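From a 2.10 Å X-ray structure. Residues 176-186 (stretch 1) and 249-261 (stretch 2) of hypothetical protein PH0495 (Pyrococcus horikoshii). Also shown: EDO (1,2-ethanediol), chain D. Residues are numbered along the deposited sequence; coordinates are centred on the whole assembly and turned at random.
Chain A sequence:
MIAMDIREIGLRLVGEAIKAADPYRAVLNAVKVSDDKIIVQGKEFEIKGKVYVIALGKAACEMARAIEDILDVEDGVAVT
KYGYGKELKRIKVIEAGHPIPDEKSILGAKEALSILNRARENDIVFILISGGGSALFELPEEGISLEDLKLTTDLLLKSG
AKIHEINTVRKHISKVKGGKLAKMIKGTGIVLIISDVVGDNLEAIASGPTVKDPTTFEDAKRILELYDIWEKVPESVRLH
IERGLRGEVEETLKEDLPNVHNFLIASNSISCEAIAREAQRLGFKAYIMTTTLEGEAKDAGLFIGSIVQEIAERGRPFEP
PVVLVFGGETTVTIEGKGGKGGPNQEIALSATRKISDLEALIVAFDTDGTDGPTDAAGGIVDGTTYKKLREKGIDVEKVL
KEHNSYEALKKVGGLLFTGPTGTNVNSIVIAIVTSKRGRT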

# COMPACT_ATOMS: atom_id res chain seq x y z
N VAL A 176 -6.56 -19.45 6.16
CA VAL A 176 -5.61 -18.96 5.16
C VAL A 176 -4.67 -17.84 5.62
O VAL A 176 -3.62 -17.61 5.02
CB VAL A 176 -6.36 -18.49 3.89
CG1 VAL A 176 -7.01 -19.68 3.20
CG2 VAL A 176 -7.41 -17.46 4.25
N LYS A 177 -5.04 -17.15 6.69
CA LYS A 177 -4.22 -16.07 7.21
C LYS A 177 -3.11 -16.60 8.11
O LYS A 177 -3.08 -17.78 8.44
CB LYS A 177 -5.10 -15.08 7.98
CG LYS A 177 -6.06 -14.30 7.09
CD LYS A 177 -7.10 -13.56 7.91
CE LYS A 177 -7.86 -12.54 7.07
NZ LYS A 177 -8.41 -13.11 5.82
N GLY A 178 -2.18 -15.72 8.50
CA GLY A 178 -1.09 -16.14 9.37
C GLY A 178 -0.17 -17.16 8.73
O GLY A 178 0.26 -18.11 9.39
N GLY A 179 0.12 -16.97 7.45
CA GLY A 179 1.00 -17.88 6.74
C GLY A 179 0.40 -19.23 6.36
O GLY A 179 1.07 -20.05 5.72
N LYS A 180 -0.85 -19.46 6.73
CA LYS A 180 -1.49 -20.73 6.44
C LYS A 180 -1.69 -21.03 4.96
O LYS A 180 -1.66 -22.19 4.55
CB LYS A 180 -2.81 -20.84 7.20
CG LYS A 180 -2.59 -21.06 8.70
CD LYS A 180 -3.90 -21.13 9.48
CE LYS A 180 -3.67 -21.62 10.90
NZ LYS A 180 -3.12 -23.01 10.91
N LEU A 181 -1.89 -19.99 4.14
CA LEU A 181 -2.07 -20.21 2.71
C LEU A 181 -0.75 -20.76 2.16
O LEU A 181 -0.73 -21.71 1.38
CB LEU A 181 -2.44 -18.91 1.99
CG LEU A 181 -2.83 -19.03 0.52
CD1 LEU A 181 -4.15 -19.78 0.39
CD2 LEU A 181 -2.95 -17.63 -0.10
N ALA A 182 0.36 -20.16 2.57
CA ALA A 182 1.68 -20.60 2.11
C ALA A 182 1.96 -22.04 2.54
O ALA A 182 2.64 -22.77 1.83
CB ALA A 182 2.76 -19.67 2.65
N LYS A 183 1.44 -22.45 3.70
CA LYS A 183 1.66 -23.81 4.17
C LYS A 183 0.96 -24.84 3.29
O LYS A 183 1.29 -26.02 3.32
CB LYS A 183 1.17 -23.97 5.61
CG LYS A 183 2.01 -23.26 6.65
CD LYS A 183 1.49 -23.47 8.06
CE LYS A 183 1.60 -24.93 8.50
NZ LYS A 183 1.14 -25.13 9.91
N MET A 184 -0.00 -24.38 2.48
CA MET A 184 -0.75 -25.26 1.60
C MET A 184 -0.12 -25.44 0.22
O MET A 184 -0.59 -26.25 -0.58
CB MET A 184 -2.18 -24.73 1.42
CG MET A 184 -2.98 -24.63 2.70
SD MET A 184 -4.59 -23.85 2.44
CE MET A 184 -5.64 -25.31 2.26
N ILE A 185 0.95 -24.70 -0.06
CA ILE A 185 1.62 -24.80 -1.36
C ILE A 185 2.58 -25.99 -1.38
O ILE A 185 3.57 -26.02 -0.65
CB ILE A 185 2.40 -23.51 -1.66
CG1 ILE A 185 1.44 -22.31 -1.72
CG2 ILE A 185 3.14 -23.65 -2.98
CD1 ILE A 185 2.14 -20.97 -1.86
N LYS A 186 2.28 -26.97 -2.23
CA LYS A 186 3.11 -28.17 -2.33
C LYS A 186 4.36 -27.96 -3.19
O LYS A 186 5.37 -28.63 -3.00
CB LYS A 186 2.29 -29.33 -2.89
CG LYS A 186 1.03 -29.62 -2.11
CD LYS A 186 0.21 -30.75 -2.73
CE LYS A 186 -1.12 -30.91 -2.00
NZ LYS A 186 -1.93 -32.05 -2.51
C1 EDO D . 7.48 -18.14 3.69
O1 EDO D . 8.74 -18.76 3.38
C2 EDO D . 7.61 -17.23 4.91
O2 EDO D . 8.59 -16.21 4.67
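Stretch 2, residues 249-261: VEETLKEDLPNVH

Glycines at a turn create a hollow into which a neighbouring chain can settle, and PH0495 offers a compact example. In stretch 1, a type I' turn from Lys-177 to Lys-180 leads into a short, weakly bonded helix. Stretch 2 is mostly extended loop and runs along it in the same sense: Gly-178 faces Thr-252 and Gly-179 faces Leu-253, with CA–CA separations of 5.2 and 4.8 Å, and farther on Ala-182 pairs with Val-260.

Both glycines have positive phi, and the absent side chains make room for the partner. A CB on Gly-178 would collide with Thr-252 CG2, and one on Gly-179 with Leu-253 CB, which instead packs 3.7 Å from Gly-179 CA. A hydrogen bond from Leu-253 N to Gly-178 O (2.9 Å) joins the two backbones here.

Beyond the hollow, Ala-182 points toward stretch 2 and meets two larger side chains: its CB lies 4.0 Å from Leu-257 CD1 and 3.9 Å from Val-260 CG1. A type I turn from Leu-257 to Val-260 brings these two residues to the same alanine. Ile-185 CD1 extends the apolar patch, 4.1 Å from Val-260 CG2. Toward the other end, Lys-180 NZ reaches Glu-250 O and Glu-251 O, each at 3.2 Å, holding the extended loop that leads up to Thr-252.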

# COMPACT_ATOMS: atom_id res chain seq x y z
N VAL A 249 -5.06 -28.63 16.59
CA VAL A 249 -5.07 -27.94 15.30
C VAL A 249 -3.74 -27.23 15.11
O VAL A 249 -3.11 -26.80 16.08
CB VAL A 249 -6.24 -26.92 15.21
CG1 VAL A 249 -7.57 -27.66 15.27
CG2 VAL A 249 -6.15 -25.91 16.33
N GLU A 250 -3.30 -27.11 13.87
CA GLU A 250 -2.02 -26.49 13.58
C GLU A 250 -1.96 -25.01 13.92
O GLU A 250 -2.95 -24.28 13.83
CB GLU A 250 -1.63 -26.71 12.12
CG GLU A 250 -1.52 -28.19 11.75
CD GLU A 250 -1.08 -28.42 10.32
OE1 GLU A 250 -1.17 -27.48 9.50
OE2 GLU A 250 -0.64 -29.55 10.00
N GLU A 251 -0.77 -24.58 14.32
CA GLU A 251 -0.51 -23.20 14.68
C GLU A 251 -0.31 -22.41 13.38
O GLU A 251 -0.23 -23.00 12.30
CB GLU A 251 0.76 -23.16 15.55
CG GLU A 251 1.22 -21.80 15.99
CD GLU A 251 0.21 -21.09 16.86
OE1 GLU A 251 0.07 -21.43 18.06
OE2 GLU A 251 -0.45 -20.17 16.33
N THR A 252 -0.28 -21.08 13.47
CA THR A 252 -0.05 -20.26 12.28
C THR A 252 1.43 -20.48 11.94
O THR A 252 2.20 -20.94 12.79
CB THR A 252 -0.32 -18.76 12.56
OG1 THR A 252 0.27 -18.38 13.80
CG2 THR A 252 -1.82 -18.49 12.60
N LEU A 253 1.83 -20.16 10.71
CA LEU A 253 3.21 -20.35 10.28
C LEU A 253 4.23 -19.72 11.24
O LEU A 253 4.16 -18.53 11.53
CB LEU A 253 3.42 -19.79 8.87
CG LEU A 253 4.83 -20.01 8.30
CD1 LEU A 253 5.12 -21.50 8.23
CD2 LEU A 253 4.94 -19.38 6.93
N LYS A 254 5.17 -20.53 11.71
CA LYS A 254 6.20 -20.07 12.64
C LYS A 254 7.59 -20.01 12.01
O LYS A 254 8.42 -19.20 12.42
CB LYS A 254 6.23 -20.98 13.87
CG LYS A 254 4.98 -20.93 14.74
CD LYS A 254 4.94 -19.66 15.57
CE LYS A 254 3.58 -19.47 16.23
NZ LYS A 254 2.51 -19.20 15.21
N GLU A 255 7.83 -20.86 11.02
CA GLU A 255 9.14 -20.93 10.37
C GLU A 255 9.09 -20.52 8.90
O GLU A 255 8.02 -20.45 8.30
CB GLU A 255 9.69 -22.35 10.47
CG GLU A 255 9.76 -22.91 11.89
CD GLU A 255 10.93 -22.35 12.67
OE1 GLU A 255 12.09 -22.60 12.27
OE2 GLU A 255 10.70 -21.66 13.69
N ASP A 256 10.26 -20.28 8.33
CA ASP A 256 10.36 -19.91 6.92
C ASP A 256 10.21 -21.16 6.07
O ASP A 256 10.67 -22.24 6.45
CB ASP A 256 11.72 -19.26 6.63
CG ASP A 256 11.78 -17.80 7.04
OD1 ASP A 256 11.00 -16.99 6.49
OD2 ASP A 256 12.61 -17.45 7.92
N LEU A 257 9.57 -21.01 4.92
CA LEU A 257 9.37 -22.11 3.98
C LEU A 257 10.31 -21.87 2.80
O LEU A 257 10.11 -20.95 2.01
CB LEU A 257 7.92 -22.16 3.49
CG LEU A 257 6.84 -22.44 4.54
CD1 LEU A 257 5.46 -22.29 3.92
CD2 LEU A 257 7.03 -23.84 5.10
N PRO A 258 11.35 -22.71 2.66
CA PRO A 258 12.32 -22.57 1.57
C PRO A 258 11.67 -22.54 0.18
O PRO A 258 12.26 -22.02 -0.77
CB PRO A 258 13.23 -23.78 1.75
CG PRO A 258 13.19 -24.00 3.25
CD PRO A 258 11.72 -23.83 3.55
N ASN A 259 10.47 -23.10 0.07
CA ASN A 259 9.77 -23.17 -1.20
C ASN A 259 8.79 -22.01 -1.48
O ASN A 259 8.24 -21.93 -2.57
CB ASN A 259 9.03 -24.50 -1.31
CG ASN A 259 7.98 -24.67 -0.24
OD1 ASN A 259 8.27 -24.57 0.96
ND2 ASN A 259 6.74 -24.93 -0.66
N VAL A 260 8.58 -21.14 -0.49
CA VAL A 260 7.67 -20.01 -0.68
C VAL A 260 8.46 -18.71 -0.51
O VAL A 260 9.03 -18.45 0.55
CB VAL A 260 6.50 -20.03 0.35
CG1 VAL A 260 5.59 -18.82 0.13
CG2 VAL A 260 5.71 -21.32 0.19
N HIS A 261 8.49 -17.91 -1.57
CA HIS A 261 9.25 -16.66 -1.57
C HIS A 261 8.36 -15.43 -1.67
O HIS A 261 7.51 -15.33 -2.56
CB HIS A 261 10.23 -16.69 -2.74
CG HIS A 261 11.01 -17.96 -2.83
ND1 HIS A 261 12.21 -18.14 -2.17
CD2 HIS A 261 10.75 -19.12 -3.47
CE1 HIS A 261 12.65 -19.37 -2.40
NE2 HIS A 261 11.79 -19.98 -3.19
O HOH W 1 -1.65 -24.66 9.08
O HOH W 2 4.58 -24.92 1.42
O HOH W 3 2.58 -23.83 11.60